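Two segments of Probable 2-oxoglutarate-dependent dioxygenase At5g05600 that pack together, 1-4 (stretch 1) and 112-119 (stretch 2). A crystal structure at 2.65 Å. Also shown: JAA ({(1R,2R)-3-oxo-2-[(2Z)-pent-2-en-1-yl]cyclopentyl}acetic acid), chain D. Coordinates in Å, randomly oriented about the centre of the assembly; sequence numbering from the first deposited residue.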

ATOM      1  N   ASP A   1      -3.052  22.609   1.895  1.00 57.27           N
ATOM      2  CA  ASP A   1      -4.052  22.851   2.930  1.00 59.15           C
ATOM      3  C   ASP A   1      -5.476  22.656   2.407  1.00 54.78           C
ATOM      4  O   ASP A   1      -6.411  22.472   3.190  1.00 45.81           O
ATOM      5  CB  ASP A   1      -3.895  24.260   3.509  1.00 66.43           C
ATOM      6  CG  ASP A   1      -4.806  24.506   4.701  1.00 69.00           C
ATOM      7  OD1 ASP A   1      -4.678  23.771   5.704  1.00 65.90           O
ATOM      8  OD2 ASP A   1      -5.656  25.420   4.631  1.00 62.58           O
ATOM      9  N   GLU A   2      -5.648  22.684   1.087  1.00 53.92           N
ATOM     10  CA  GLU A   2      -6.977  22.540   0.513  1.00 50.66           C
ATOM     11  C   GLU A   2      -6.893  21.846  -0.838  1.00 42.95           C
ATOM     12  O   GLU A   2      -5.868  21.900  -1.526  1.00 44.28           O
ATOM     13  CB  GLU A   2      -7.659  23.900   0.364  1.00 57.91           C
ATOM     14  CG  GLU A   2      -6.811  24.933  -0.344  1.00 62.59           C
ATOM     15  CD  GLU A   2      -7.650  25.926  -1.114  1.00 67.47           C
ATOM     16  OE1 GLU A   2      -8.730  26.276  -0.590  1.00 72.79           O
ATOM     17  OE2 GLU A   2      -7.245  26.360  -2.215  1.00 73.71           O
ATOM     18  N   TRP A   3      -7.988  21.187  -1.205  1.00 36.49           N
ATOM     19  CA  TRP A   3      -8.125  20.541  -2.497  1.00 41.51           C
ATOM     20  C   TRP A   3      -8.456  21.572  -3.578  1.00 42.32           C
ATOM     21  O   TRP A   3      -9.118  22.577  -3.304  1.00 43.27           O
ATOM     22  CB  TRP A   3      -9.222  19.482  -2.440  1.00 33.74           C
ATOM     23  CG  TRP A   3      -9.081  18.515  -1.305  1.00 31.74           C
ATOM     24  CD1 TRP A   3      -9.828  18.476  -0.161  1.00 37.75           C
ATOM     25  CD2 TRP A   3      -8.154  17.426  -1.214  1.00 36.72           C
ATOM     26  NE1 TRP A   3      -9.415  17.438   0.640  1.00 33.43           N
ATOM     27  CE2 TRP A   3      -8.388  16.778   0.018  1.00 33.70           C
ATOM     28  CE3 TRP A   3      -7.145  16.940  -2.051  1.00 30.59           C
ATOM     29  CZ2 TRP A   3      -7.651  15.673   0.431  1.00 23.92           C
ATOM     30  CZ3 TRP A   3      -6.414  15.842  -1.637  1.00 27.33           C
ATOM     31  CH2 TRP A   3      -6.672  15.221  -0.407  1.00 24.88           C
ATOM     32  N   PRO A   4      -8.011  21.344  -4.817  1.00 38.83           N
ATOM     33  CA  PRO A   4      -8.329  22.296  -5.893  1.00 35.29           C
ATOM     34  C   PRO A   4      -9.806  22.351  -6.244  1.00 40.89           C
ATOM     35  O   PRO A   4     -10.225  23.288  -6.936  1.00 42.89           O
ATOM     36  CB  PRO A   4      -7.499  21.779  -7.077  1.00 38.10           C
ATOM     37  CG  PRO A   4      -7.308  20.326  -6.790  1.00 39.67           C
ATOM     38  CD  PRO A   4      -7.177  20.228  -5.297  1.00 38.44           C
ATOM     39  N   SER A 112     -13.566  13.866   6.830  1.00 33.16           N
ATOM     40  CA  SER A 112     -12.928  14.283   5.584  1.00 34.29           C
ATOM     41  C   SER A 112     -11.455  14.622   5.789  1.00 28.81           C
ATOM     42  O   SER A 112     -11.089  15.347   6.721  1.00 32.11           O
ATOM     43  CB  SER A 112     -13.653  15.496   5.002  1.00 22.72           C
ATOM     44  OG  SER A 112     -13.329  15.632   3.629  1.00 45.45           O
ATOM     45  N   ASN A 113     -10.603  14.068   4.922  1.00 27.35           N
ATOM     46  CA  ASN A 113      -9.177  14.341   5.008  1.00 29.78           C
ATOM     47  C   ASN A 113      -8.830  15.575   4.182  1.00 29.35           C
ATOM     48  O   ASN A 113      -9.643  16.085   3.413  1.00 28.25           O
ATOM     49  CB  ASN A 113      -8.358  13.127   4.564  1.00 24.27           C
ATOM     50  CG  ASN A 113      -8.397  12.884   3.059  1.00 24.65           C
ATOM     51  OD1 ASN A 113      -9.281  13.358   2.345  1.00 31.38           O
ATOM     52  ND2 ASN A 113      -7.428  12.116   2.573  1.00 25.15           N
ATOM     53  N   SER A 114      -7.603  16.046   4.351  1.00 30.22           N
ATOM     54  CA  SER A 114      -7.098  17.244   3.700  1.00 32.22           C
ATOM     55  C   SER A 114      -5.668  16.963   3.252  1.00 28.20           C
ATOM     56  O   SER A 114      -5.017  16.068   3.792  1.00 23.20           O
ATOM     57  CB  SER A 114      -7.137  18.456   4.640  1.00 29.29           C
ATOM     58  OG  SER A 114      -5.920  18.572   5.353  1.00 43.21           O
ATOM     59  N   PRO A 115      -5.161  17.714   2.266  1.00 36.28           N
ATOM     60  CA  PRO A 115      -3.880  17.322   1.638  1.00 29.45           C
ATOM     61  C   PRO A 115      -2.636  17.499   2.509  1.00 30.57           C
ATOM     62  O   PRO A 115      -1.564  17.039   2.092  1.00 37.21           O
ATOM     63  CB  PRO A 115      -3.803  18.224   0.396  1.00 31.12           C
ATOM     64  CG  PRO A 115      -5.187  18.766   0.202  1.00 35.41           C
ATOM     65  CD  PRO A 115      -5.821  18.815   1.546  1.00 31.99           C
ATOM     66  N   ARG A 116      -2.713  18.128   3.686  1.00 31.12           N
ATOM     67  CA  ARG A 116      -1.485  18.359   4.443  1.00 33.11           C
ATOM     68  C   ARG A 116      -1.131  17.214   5.389  1.00 31.59           C
ATOM     69  O   ARG A 116       0.051  17.028   5.702  1.00 35.12           O
ATOM     70  CB  ARG A 116      -1.563  19.676   5.224  1.00 38.27           C
ATOM     71  CG  ARG A 116      -0.191  20.159   5.690  1.00 52.97           C
ATOM     72  CD  ARG A 116       0.679  20.571   4.496  1.00 60.26           C
ATOM     73  NE  ARG A 116       1.983  19.905   4.490  1.00 58.67           N
ATOM     74  CZ  ARG A 116       3.098  20.425   3.981  1.00 61.86           C
ATOM     75  NH1 ARG A 116       4.228  19.732   4.027  1.00 56.50           N
ATOM     76  NH2 ARG A 116       3.091  21.631   3.426  1.00 59.94           N
ATOM     77  N   THR A 117      -2.110  16.430   5.849  1.00 29.13           N
ATOM     78  CA  THR A 117      -1.820  15.187   6.552  1.00 26.49           C
ATOM     79  C   THR A 117      -2.481  13.966   5.933  1.00 27.99           C
ATOM     80  O   THR A 117      -2.057  12.842   6.232  1.00 27.33           O
ATOM     81  CB  THR A 117      -2.245  15.269   8.029  1.00 20.02           C
ATOM     82  OG1 THR A 117      -3.674  15.274   8.122  1.00 24.72           O
ATOM     83  CG2 THR A 117      -1.685  16.519   8.695  1.00 17.19           C
ATOM     84  N   TYR A 118      -3.511  14.152   5.101  1.00 20.40           N
ATOM     85  CA  TYR A 118      -4.227  13.076   4.423  1.00 21.26           C
ATOM     86  C   TYR A 118      -4.950  12.159   5.405  1.00 24.64           C
ATOM     87  O   TYR A 118      -5.638  11.221   4.985  1.00 26.18           O
ATOM     88  CB  TYR A 118      -3.273  12.264   3.540  1.00 27.97           C
ATOM     89  CG  TYR A 118      -3.135  12.794   2.131  1.00 23.06           C
ATOM     90  CD1 TYR A 118      -4.041  12.436   1.143  1.00 24.07           C
ATOM     91  CD2 TYR A 118      -2.095  13.654   1.789  1.00 24.57           C
ATOM     92  CE1 TYR A 118      -3.917  12.918  -0.151  1.00 24.94           C
ATOM     93  CE2 TYR A 118      -1.964  14.141   0.499  1.00 22.10           C
ATOM     94  CZ  TYR A 118      -2.876  13.767  -0.465  1.00 22.31           C
ATOM     95  OH  TYR A 118      -2.747  14.247  -1.748  1.00 22.84           O
ATOM     96  N   GLU A 119      -4.812  12.420   6.705  1.00 28.98           N
ATOM     97  CA  GLU A 119      -5.463  11.586   7.709  1.00 28.21           C
ATOM     98  C   GLU A 119      -6.974  11.719   7.606  1.00 26.05           C
ATOM     99  O   GLU A 119      -7.510  12.830   7.553  1.00 28.91           O
ATOM    100  CB  GLU A 119      -5.010  11.982   9.116  1.00 21.60           C
ATOM    101  CG  GLU A 119      -3.571  11.653   9.450  1.00 25.45           C
ATOM    102  CD  GLU A 119      -3.103  12.366  10.706  1.00 29.75           C
ATOM    103  OE1 GLU A 119      -2.995  13.609  10.679  1.00 34.91           O
ATOM    104  OE2 GLU A 119      -2.854  11.688  11.723  1.00 33.87           O
TER
HETATM  105  O01 JAA D 402      -2.978   7.527   0.992  1.00 23.38           O
HETATM  106  O02 JAA D 402       2.848   7.816   3.533  1.00 22.94           O
HETATM  107  O03 JAA D 402       2.792   9.817   2.685  1.00 28.24           O
HETATM  108  C04 JAA D 402       0.243   7.950   1.920  1.00 26.64           C
HETATM  109  C05 JAA D 402      -0.768   7.548   0.711  1.00 25.45           C
HETATM  110  C06 JAA D 402      -0.306   9.313   2.419  1.00 23.20           C
HETATM  111  C07 JAA D 402      -1.586   9.424   1.909  1.00 22.68           C
HETATM  112  C08 JAA D 402      -1.907   8.014   1.134  1.00 24.18           C
HETATM  113  C09 JAA D 402      -0.842   5.971   0.509  1.00 26.23           C
HETATM  114  C10 JAA D 402       1.591   8.093   1.474  1.00 20.51           C
HETATM  115  C11 JAA D 402       0.253   5.511  -0.455  1.00 27.21           C
HETATM  116  C12 JAA D 402       2.459   8.604   2.629  1.00 23.78           C
HETATM  117  C13 JAA D 402      -0.006   4.709  -1.471  1.00 24.01           C
HETATM  118  C14 JAA D 402      -1.421   4.202  -1.739  1.00 28.82           C
HETATM  119  C15 JAA D 402      -1.799   4.487  -3.193  1.00 26.05           C

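Trp3 is the centre of this contact. Its backbone belongs to an irregular N-terminal segment, and its CA-to-CB bond points sideways to the second stretch, yet with chi1 in the m well and chi2 at 106° the indole reaches across. Tryptophan suits the position because it combines a broad apolar surface with a single polar group at its rim. That group is used: NE1 donates a hydrogen bond to the backbone O of Asn113, at 3.1 Å and with an N-H...O angle of 149°. The acceptor lies near the plane of the indole, where the N-H bond points, so the hydrogen bond leaves the faces of the ring free for packing.

Pro115 takes one of those faces. Its CA-to-CB bond points toward the first stretch, and its CG sits 3.5 Å from the centroid of the six-membered ring of Trp3, only 11° off the ring normal. This is a CH-pi contact. Proline serves well here, since its compact ring sets an apolar CH2 group, CG, against the electron-rich face. The same CG also lies 3.6 Å from the backbone O of Glu2, while Pro115 CD comes within 4.0 Å of Asp1 C. Asp1 therefore contributes mainly through its backbone; its CA-to-CB bond points away, and the residue is poorly ordered.

At the far end of the indole, Trp3 CH2 approaches Tyr118 CE1 at 3.6 Å. The six-membered ring of Trp3 directs its edge toward the face of Tyr118 in an offset edge-to-face pair, with centroids 5.6 Å apart and planes at 78°; an aromatic residue suits this place because its pi face can receive the C-H edge of another ring. Within the second stretch, Tyr118 N donates a hydrogen bond to Ser114 O at 2.8 Å and Asn113 ND2 donates one to Tyr118 O at 3.1 Å, tying together the loop that receives the indole. Tyr118 also touches the bound jasmonic acid, its CB lying 3.7 Å from JAA C07.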